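PDB 1VGM: 378aa long hypothetical citrate synthase from Sulfolobus tokodaii, which is of unknown function but has the mainly helical, dimeric architecture of the citrate synthase family. Local coordinates for residues A[77-82]-A[105-110]; A[82-87]-A[94-99]; A[134-137]-A[141-144]. All coordinates share one frame; numbering follows the deposited sequence.

Contact 1 (A[77-82]-A[105-110]); sequences PEQVIS and ASIYDP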
loop_
_atom_site.group_PDB
_atom_site.type_symbol
_atom_site.label_atom_id
_atom_site.label_comp_id
_atom_site.label_asym_id
_atom_site.label_seq_id
_atom_site.Cartn_x
_atom_site.Cartn_y
_atom_site.Cartn_z
ATOM N N PRO A 77 2.581 14.603 14.501
ATOM C CA PRO A 77 1.997 14.136 15.764
ATOM C C PRO A 77 3.075 13.485 16.609
ATOM O O PRO A 77 4.010 12.883 16.072
ATOM C CB PRO A 77 0.936 13.129 15.323
ATOM C CG PRO A 77 0.583 13.549 13.923
ATOM C CD PRO A 77 1.871 14.053 13.332
ATOM N N GLU A 78 2.962 13.609 17.928
ATOM C CA GLU A 78 4.007 13.092 18.799
ATOM C C GLU A 78 4.008 11.568 18.750
ATOM O O GLU A 78 5.021 10.926 19.045
ATOM C CB GLU A 78 3.813 13.603 20.235
ATOM C CG GLU A 78 2.557 13.127 20.940
ATOM C CD GLU A 78 2.451 13.692 22.350
ATOM O OE1 GLU A 78 1.730 13.099 23.180
ATOM O OE2 GLU A 78 3.093 14.732 22.625
ATOM N N GLN A 79 2.876 10.984 18.357
ATOM C CA GLN A 79 2.811 9.536 18.183
ATOM C C GLN A 79 3.848 9.052 17.185
ATOM O O GLN A 79 4.391 7.960 17.331
ATOM C CB GLN A 79 1.422 9.101 17.707
ATOM C CG GLN A 79 0.400 8.984 18.824
ATOM C CD GLN A 79 -0.281 10.305 19.118
ATOM O OE1 GLN A 79 0.078 11.344 18.554
ATOM N NE2 GLN A 79 -1.271 10.275 20.004
ATOM N N VAL A 80 4.117 9.866 16.168
ATOM C CA VAL A 80 5.098 9.510 15.147
ATOM C C VAL A 80 6.463 9.330 15.786
ATOM O O VAL A 80 7.139 8.319 15.575
ATOM C CB VAL A 80 5.220 10.609 14.066
ATOM C CG1 VAL A 80 6.379 10.283 13.125
ATOM C CG2 VAL A 80 3.925 10.723 13.297
ATOM N N ILE A 81 6.870 10.328 16.559
ATOM C CA ILE A 81 8.171 10.303 17.209
ATOM C C ILE A 81 8.215 9.111 18.164
ATOM O O ILE A 81 9.151 8.316 18.149
ATOM C CB ILE A 81 8.418 11.621 17.989
ATOM C CG1 ILE A 81 8.354 12.803 17.021
ATOM C CG2 ILE A 81 9.782 11.584 18.691
ATOM C CD1 ILE A 81 9.385 12.747 15.894
ATOM N N SER A 82 7.178 8.991 18.980
ATOM C CA SER A 82 7.119 7.950 19.988
ATOM C C SER A 82 7.311 6.573 19.360
ATOM O O SER A 82 8.070 5.750 19.863
ATOM C CB SER A 82 5.773 8.014 20.712
ATOM O OG SER A 82 5.640 6.924 21.603
ATOM N N ALA A 105 -1.756 9.316 8.467
ATOM C CA ALA A 105 -3.070 9.022 7.898
ATOM C C ALA A 105 -4.141 8.870 8.977
ATOM O O ALA A 105 -5.259 9.351 8.815
ATOM C CB ALA A 105 -3.008 7.753 7.045
ATOM N N SER A 106 -3.805 8.199 10.073
ATOM C CA SER A 106 -4.761 7.992 11.157
ATOM C C SER A 106 -5.144 9.293 11.860
ATOM O O SER A 106 -6.306 9.499 12.228
ATOM C CB SER A 106 -4.194 7.008 12.185
ATOM O OG SER A 106 -4.228 5.680 11.696
ATOM N N ILE A 107 -4.165 10.168 12.053
ATOM C CA ILE A 107 -4.369 11.325 12.907
ATOM C C ILE A 107 -4.863 12.526 12.114
ATOM O O ILE A 107 -5.792 13.210 12.542
ATOM C CB ILE A 107 -3.078 11.685 13.665
ATOM C CG1 ILE A 107 -2.745 10.564 14.653
ATOM C CG2 ILE A 107 -3.253 13.012 14.415
ATOM C CD1 ILE A 107 -1.491 10.783 15.448
ATOM N N TYR A 108 -4.265 12.772 10.950
ATOM C CA TYR A 108 -4.753 13.826 10.054
ATOM C C TYR A 108 -5.965 13.398 9.224
ATOM O O TYR A 108 -6.911 14.165 9.051
ATOM C CB TYR A 108 -3.636 14.292 9.118
ATOM C CG TYR A 108 -2.454 14.931 9.820
ATOM C CD1 TYR A 108 -1.148 14.531 9.530
ATOM C CD2 TYR A 108 -2.638 15.949 10.752
ATOM C CE1 TYR A 108 -0.059 15.135 10.148
ATOM C CE2 TYR A 108 -1.552 16.558 11.376
ATOM C CZ TYR A 108 -0.267 16.147 11.066
ATOM O OH TYR A 108 0.811 16.762 11.659
ATOM N N ASP A 109 -5.933 12.174 8.708
ATOM C CA ASP A 109 -7.020 11.666 7.876
ATOM C C ASP A 109 -7.621 12.739 6.955
ATOM O O ASP A 109 -8.818 13.044 7.016
ATOM C CB ASP A 109 -8.114 11.072 8.762
ATOM C CG ASP A 109 -9.008 10.113 8.011
ATOM O OD1 ASP A 109 -8.718 9.843 6.832
ATOM O OD2 ASP A 109 -9.997 9.632 8.596
ATOM N N PRO A 110 -6.794 13.316 6.074
ATOM C CA PRO A 110 -7.286 14.407 5.224
ATOM C C PRO A 110 -8.312 13.944 4.193
ATOM O O PRO A 110 -8.185 12.863 3.617
ATOM C CB PRO A 110 -6.020 14.940 4.567
ATOM C CG PRO A 110 -5.145 13.720 4.449
ATOM C CD PRO A 110 -5.424 12.913 5.713
#

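Contact 2 (A[82-87]-A[94-99]); sequences STIFSM and IGMMET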
loop_
_atom_site.group_PDB
_atom_site.type_symbol
_atom_site.label_atom_id
_atom_site.label_comp_id
_atom_site.label_asym_id
_atom_site.label_seq_id
_atom_site.Cartn_x
_atom_site.Cartn_y
_atom_site.Cartn_z
ATOM N N SER A 82 7.178 8.991 18.980
ATOM C CA SER A 82 7.119 7.950 19.988
ATOM C C SER A 82 7.311 6.573 19.360
ATOM O O SER A 82 8.070 5.750 19.863
ATOM C CB SER A 82 5.773 8.014 20.712
ATOM O OG SER A 82 5.640 6.924 21.603
ATOM N N THR A 83 6.625 6.326 18.252
ATOM C CA THR A 83 6.675 5.017 17.612
ATOM C C THR A 83 7.995 4.764 16.879
ATOM O O THR A 83 8.586 3.693 17.012
ATOM C CB THR A 83 5.516 4.857 16.616
ATOM O OG1 THR A 83 4.281 4.853 17.340
ATOM C CG2 THR A 83 5.658 3.558 15.823
ATOM N N ILE A 84 8.449 5.744 16.106
ATOM C CA ILE A 84 9.721 5.641 15.386
ATOM C C ILE A 84 10.858 5.302 16.350
ATOM O O ILE A 84 11.672 4.399 16.104
ATOM C CB ILE A 84 10.046 6.977 14.659
ATOM C CG1 ILE A 84 9.347 7.017 13.301
ATOM C CG2 ILE A 84 11.546 7.141 14.478
ATOM C CD1 ILE A 84 9.538 8.340 12.562
ATOM N N PHE A 85 10.912 6.032 17.456
ATOM C CA PHE A 85 12.021 5.896 18.382
ATOM C C PHE A 85 11.896 4.684 19.300
ATOM O O PHE A 85 12.817 4.382 20.056
ATOM C CB PHE A 85 12.162 7.181 19.191
ATOM C CG PHE A 85 12.891 8.260 18.459
ATOM C CD1 PHE A 85 14.276 8.381 18.577
ATOM C CD2 PHE A 85 12.216 9.080 17.559
ATOM C CE1 PHE A 85 14.980 9.314 17.828
ATOM C CE2 PHE A 85 12.909 10.016 16.805
ATOM C CZ PHE A 85 14.303 10.127 16.929
ATOM N N SER A 86 10.768 3.985 19.237
ATOM C CA SER A 86 10.577 2.819 20.094
ATOM C C SER A 86 10.895 1.530 19.353
ATOM O O SER A 86 10.949 0.465 19.954
ATOM C CB SER A 86 9.140 2.758 20.608
ATOM O OG SER A 86 8.265 2.329 19.580
ATOM N N MET A 87 11.105 1.623 18.047
ATOM C CA MET A 87 11.379 0.436 17.253
ATOM C C MET A 87 12.853 0.072 17.311
ATOM O O MET A 87 13.702 0.914 17.604
ATOM C CB MET A 87 10.949 0.655 15.805
ATOM C CG MET A 87 9.518 0.212 15.554
ATOM S SD MET A 87 9.069 0.332 13.843
ATOM C CE MET A 87 8.523 2.020 13.774
ATOM N N ILE A 94 12.482 2.066 5.338
ATOM C CA ILE A 94 11.194 2.128 4.660
ATOM C C ILE A 94 10.068 1.455 5.446
ATOM O O ILE A 94 8.924 1.903 5.395
ATOM C CB ILE A 94 11.267 1.480 3.277
ATOM C CG1 ILE A 94 12.338 2.179 2.438
ATOM C CG2 ILE A 94 9.912 1.578 2.592
ATOM C CD1 ILE A 94 12.033 3.653 2.143
ATOM N N GLY A 95 10.392 0.381 6.163
ATOM C CA GLY A 95 9.509 -0.098 7.218
ATOM C C GLY A 95 9.103 0.999 8.189
ATOM O O GLY A 95 7.923 1.185 8.504
ATOM N N MET A 96 10.088 1.742 8.673
ATOM C CA MET A 96 9.801 2.789 9.632
ATOM C C MET A 96 8.997 3.918 8.988
ATOM O O MET A 96 8.095 4.490 9.604
ATOM C CB MET A 96 11.110 3.301 10.233
ATOM C CG MET A 96 11.780 2.270 11.157
ATOM S SD MET A 96 13.457 2.690 11.640
ATOM C CE MET A 96 13.155 4.126 12.673
ATOM N N MET A 97 9.303 4.216 7.734
ATOM C CA MET A 97 8.620 5.296 7.042
ATOM C C MET A 97 7.166 4.945 6.754
ATOM O O MET A 97 6.277 5.777 6.946
ATOM C CB MET A 97 9.342 5.632 5.736
ATOM C CG MET A 97 8.908 6.957 5.133
ATOM S SD MET A 97 9.883 7.427 3.694
ATOM C CE MET A 97 11.525 7.297 4.338
ATOM N N GLU A 98 6.915 3.722 6.293
ATOM C CA GLU A 98 5.545 3.317 5.985
ATOM C C GLU A 98 4.700 3.316 7.249
ATOM O O GLU A 98 3.516 3.660 7.214
ATOM C CB GLU A 98 5.516 1.935 5.310
ATOM C CG GLU A 98 5.755 0.740 6.216
ATOM C CD GLU A 98 5.687 -0.584 5.458
ATOM O OE1 GLU A 98 6.187 -1.595 5.986
ATOM O OE2 GLU A 98 5.135 -0.621 4.338
ATOM N N THR A 99 5.321 2.964 8.370
ATOM C CA THR A 99 4.654 3.029 9.667
ATOM C C THR A 99 4.315 4.464 10.050
ATOM O O THR A 99 3.193 4.748 10.452
ATOM C CB THR A 99 5.527 2.432 10.793
ATOM O OG1 THR A 99 5.876 1.081 10.470
ATOM C CG2 THR A 99 4.759 2.451 12.112
#

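Contact 3 (A[134-137]-A[141-144]); sequences NIYR and GLKP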
loop_
_atom_site.group_PDB
_atom_site.type_symbol
_atom_site.label_atom_id
_atom_site.label_comp_id
_atom_site.label_asym_id
_atom_site.label_seq_id
_atom_site.Cartn_x
_atom_site.Cartn_y
_atom_site.Cartn_z
ATOM N N ASN A 134 14.313 11.922 11.112
ATOM C CA ASN A 134 14.241 11.326 12.439
ATOM C C ASN A 134 14.384 9.808 12.407
ATOM O O ASN A 134 14.759 9.183 13.407
ATOM C CB ASN A 134 12.930 11.716 13.119
ATOM C CG ASN A 134 13.019 13.055 13.811
ATOM O OD1 ASN A 134 13.577 13.163 14.902
ATOM N ND2 ASN A 134 12.480 14.089 13.177
ATOM N N ILE A 135 14.096 9.218 11.253
ATOM C CA ILE A 135 14.424 7.817 11.038
ATOM C C ILE A 135 15.927 7.609 11.133
ATOM O O ILE A 135 16.381 6.712 11.840
ATOM C CB ILE A 135 13.938 7.315 9.654
ATOM C CG1 ILE A 135 12.409 7.232 9.650
ATOM C CG2 ILE A 135 14.557 5.942 9.354
ATOM C CD1 ILE A 135 11.826 6.696 8.367
ATOM N N TYR A 136 16.700 8.432 10.427
ATOM C CA TYR A 136 18.152 8.416 10.602
ATOM C C TYR A 136 18.521 8.535 12.079
ATOM O O TYR A 136 19.339 7.771 12.591
ATOM C CB TYR A 136 18.813 9.555 9.817
ATOM C CG TYR A 136 20.252 9.811 10.209
ATOM C CD1 TYR A 136 21.253 8.882 9.919
ATOM C CD2 TYR A 136 20.606 10.975 10.894
ATOM C CE1 TYR A 136 22.576 9.103 10.309
ATOM C CE2 TYR A 136 21.922 11.212 11.284
ATOM C CZ TYR A 136 22.899 10.271 10.991
ATOM O OH TYR A 136 24.186 10.509 11.400
ATOM N N ARG A 137 17.916 9.498 12.764
ATOM C CA ARG A 137 18.299 9.773 14.137
ATOM C C ARG A 137 17.978 8.596 15.055
ATOM O O ARG A 137 18.810 8.199 15.872
ATOM C CB ARG A 137 17.603 11.040 14.627
ATOM C CG ARG A 137 18.296 12.305 14.155
ATOM C CD ARG A 137 17.522 13.551 14.519
ATOM N NE ARG A 137 18.353 14.733 14.347
ATOM C CZ ARG A 137 19.331 15.098 15.169
ATOM N NH1 ARG A 137 19.486 14.500 16.341
ATOM N NH2 ARG A 137 20.155 16.070 14.813
ATOM N N GLY A 141 20.407 6.057 17.342
ATOM C CA GLY A 141 20.195 6.323 18.754
ATOM C C GLY A 141 20.432 7.773 19.124
ATOM O O GLY A 141 20.807 8.081 20.252
ATOM N N LEU A 142 20.208 8.671 18.175
ATOM C CA LEU A 142 20.283 10.094 18.445
ATOM C C LEU A 142 18.926 10.606 18.935
ATOM O O LEU A 142 17.932 9.883 18.901
ATOM C CB LEU A 142 20.706 10.826 17.170
ATOM C CG LEU A 142 22.202 11.000 16.872
ATOM C CD1 LEU A 142 23.019 9.901 17.519
ATOM C CD2 LEU A 142 22.414 11.007 15.368
ATOM N N LYS A 143 18.877 11.848 19.393
ATOM C CA LYS A 143 17.608 12.407 19.840
ATOM C C LYS A 143 16.774 12.935 18.670
ATOM O O LYS A 143 17.313 13.331 17.632
ATOM C CB LYS A 143 17.854 13.518 20.867
ATOM C CG LYS A 143 17.614 14.916 20.355
ATOM C CD LYS A 143 18.904 15.557 19.929
ATOM C CE LYS A 143 19.117 16.887 20.632
ATOM N NZ LYS A 143 20.415 17.477 20.199
ATOM N N PRO A 144 15.443 12.940 18.824
ATOM C CA PRO A 144 14.593 13.504 17.775
ATOM C C PRO A 144 14.894 14.982 17.546
ATOM O O PRO A 144 15.261 15.707 18.478
ATOM C CB PRO A 144 13.174 13.273 18.298
ATOM C CG PRO A 144 13.332 13.148 19.765
ATOM C CD PRO A 144 14.654 12.476 19.979
#

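Contact 1 (A[77-82]-A[105-110])
In the helical hairpin made by helices 78-84 and 93-108, P77, just ahead of the first turn of one helix, packs on I107 and Y108 at the C-terminal end of the other. The pyrrolidine ring fits between these two side chains. Its CB lies 3.4 Å from CD1 of I107, tighter than a usual carbon-carbon contact, while CG sits 3.9 Å from I107 CG2. With I107 CG1 beside its own backbone N (chi1 -66°) and the chain then extended, CD1 passes alongside the proline ring and also comes within 3.5 Å of Q79 OE1. On the other flank, P77 CD approaches the phenol end of Y108 obliquely, 3.4 Å from OH and 3.8 Å from CZ; the same OH has a weak hydrogen bond with K127 NZ. No hydrogen bond joins the two segments. The amide of Q79 turns instead to the dimer partner, where NE2 bonds to S86 O of the second subunit, and I107 also packs on M87 of that subunit. A proline leading into one helix and resting on the last turn of its neighbour thus closes the open end of an all-helical hairpin at the dimer interface.

Contact 2 (A[82-87]-A[94-99])
M96 reaches from helix 93-108 to the end of helix 78-84, and its terminal methyl meets I84. From CB, which points toward the 82-87 segment, CG continues beside the backbone N of M96 and lies 4.2 Å from CE of M87. The chain runs on extended to SD, then bends at chi3 (68°), which turns CE back onto I84. There the methyl touches both the backbone and the side chain of I84, lying 3.7 Å from its O and 3.9 Å from its CG2, with the two side chains crossing at about a right angle. M87 runs past M96 in the opposite direction. Its own bend, at chi3 -87°, brings CE to 4.1 Å from CG2 of T99, a methyl-to-methyl meeting tip to tip. The same T99 methyl lies 4.0 Å from CG2 of T83, so one threonine branch serves two partners.

No hydrogen bond crosses between the segments; the contact is made almost entirely by methyl and methylene groups, and the hydroxyls are used elsewhere. T99 OG1 donates to G95 O at 2.8 Å; T99 N approaches that oxygen from the opposite face of the carbonyl plane. S86 OG and S86 N both bond to T83 O, from one face of its plane, next to the type I turn I84-M87. T83 OG1 is hydrogen-bonded to T83 OG1 of the second subunit, so this buried layer reaches the dimer interface, where T99 also packs on G102 of the second subunit. Within the chain, I84 rests on A138 of helix 117-139, while M97, on a side of helix 93-108 turned away from I84, packs against helices 117-139, 203-214 and 331-353.

Contact 3 (A[134-137]-A[141-144])
With CG beside the backbone N (chi1 -80°) and the chain extended from CG to NE, the R137 side chain lies beside that of K143, pointing the same way, and the turn at chi4 (-75°) carries NH1 to K143 O. The backbone around it forms a Schellman motif that ends helix 117-139, in which G141 is the C-prime residue with positive phi: L142 N donates to R137 O at 2.7 Å, and G141 N pairs with A138 O. R137 therefore holds the departing chain twice, through its carbonyl and its guanidinium.

The second bond, R137 NH1 to K143 O, is 2.8 Å long. It lies in the carbonyl plane, whereas the oxygen sits at the guanidinium edge, 23° out of the guanidinium plane. The same approach brings R137 CD to 3.1 Å from that oxygen. A further bond, from NE to A160 O, ties the group to the next helix and helps fix its rotation. L142, whose side chain crosses that of R137 at about a right angle, also meets Y136: its CD2 approaches the ring obliquely, 4.1 Å from CE2. That ring in turn packs edge-to-face with F162. One turn back, N134 uses OD1 to accept from K145 N; this oxygen also lies 3.1 Å from P144 CA and 3.4 Å from P144 CB.

How the contacts relate
Along the chain, contact 2 starts at S82, the last residue of the first segment of contact 1, and is complete before the second segment begins; contact 3 follows both. Contacts 1 and 2 share helices 78-84 and 93-108, their centres about 12 Å apart: one lies at the hairpin's open end, the other beside its connecting turn, and both touch the second subunit. Contact 3, at the end of helix 117-139, lies about 11 Å from contact 2 and 18 Å from contact 1, centre to centre, and touches no other chain of the assembly. F85 links contacts 2 and 3, with CE1 3.2 Å from L142 O, and I81 packs on P144. The three thus join the dimer-facing hairpin to helix 117-139, which follows in the chain.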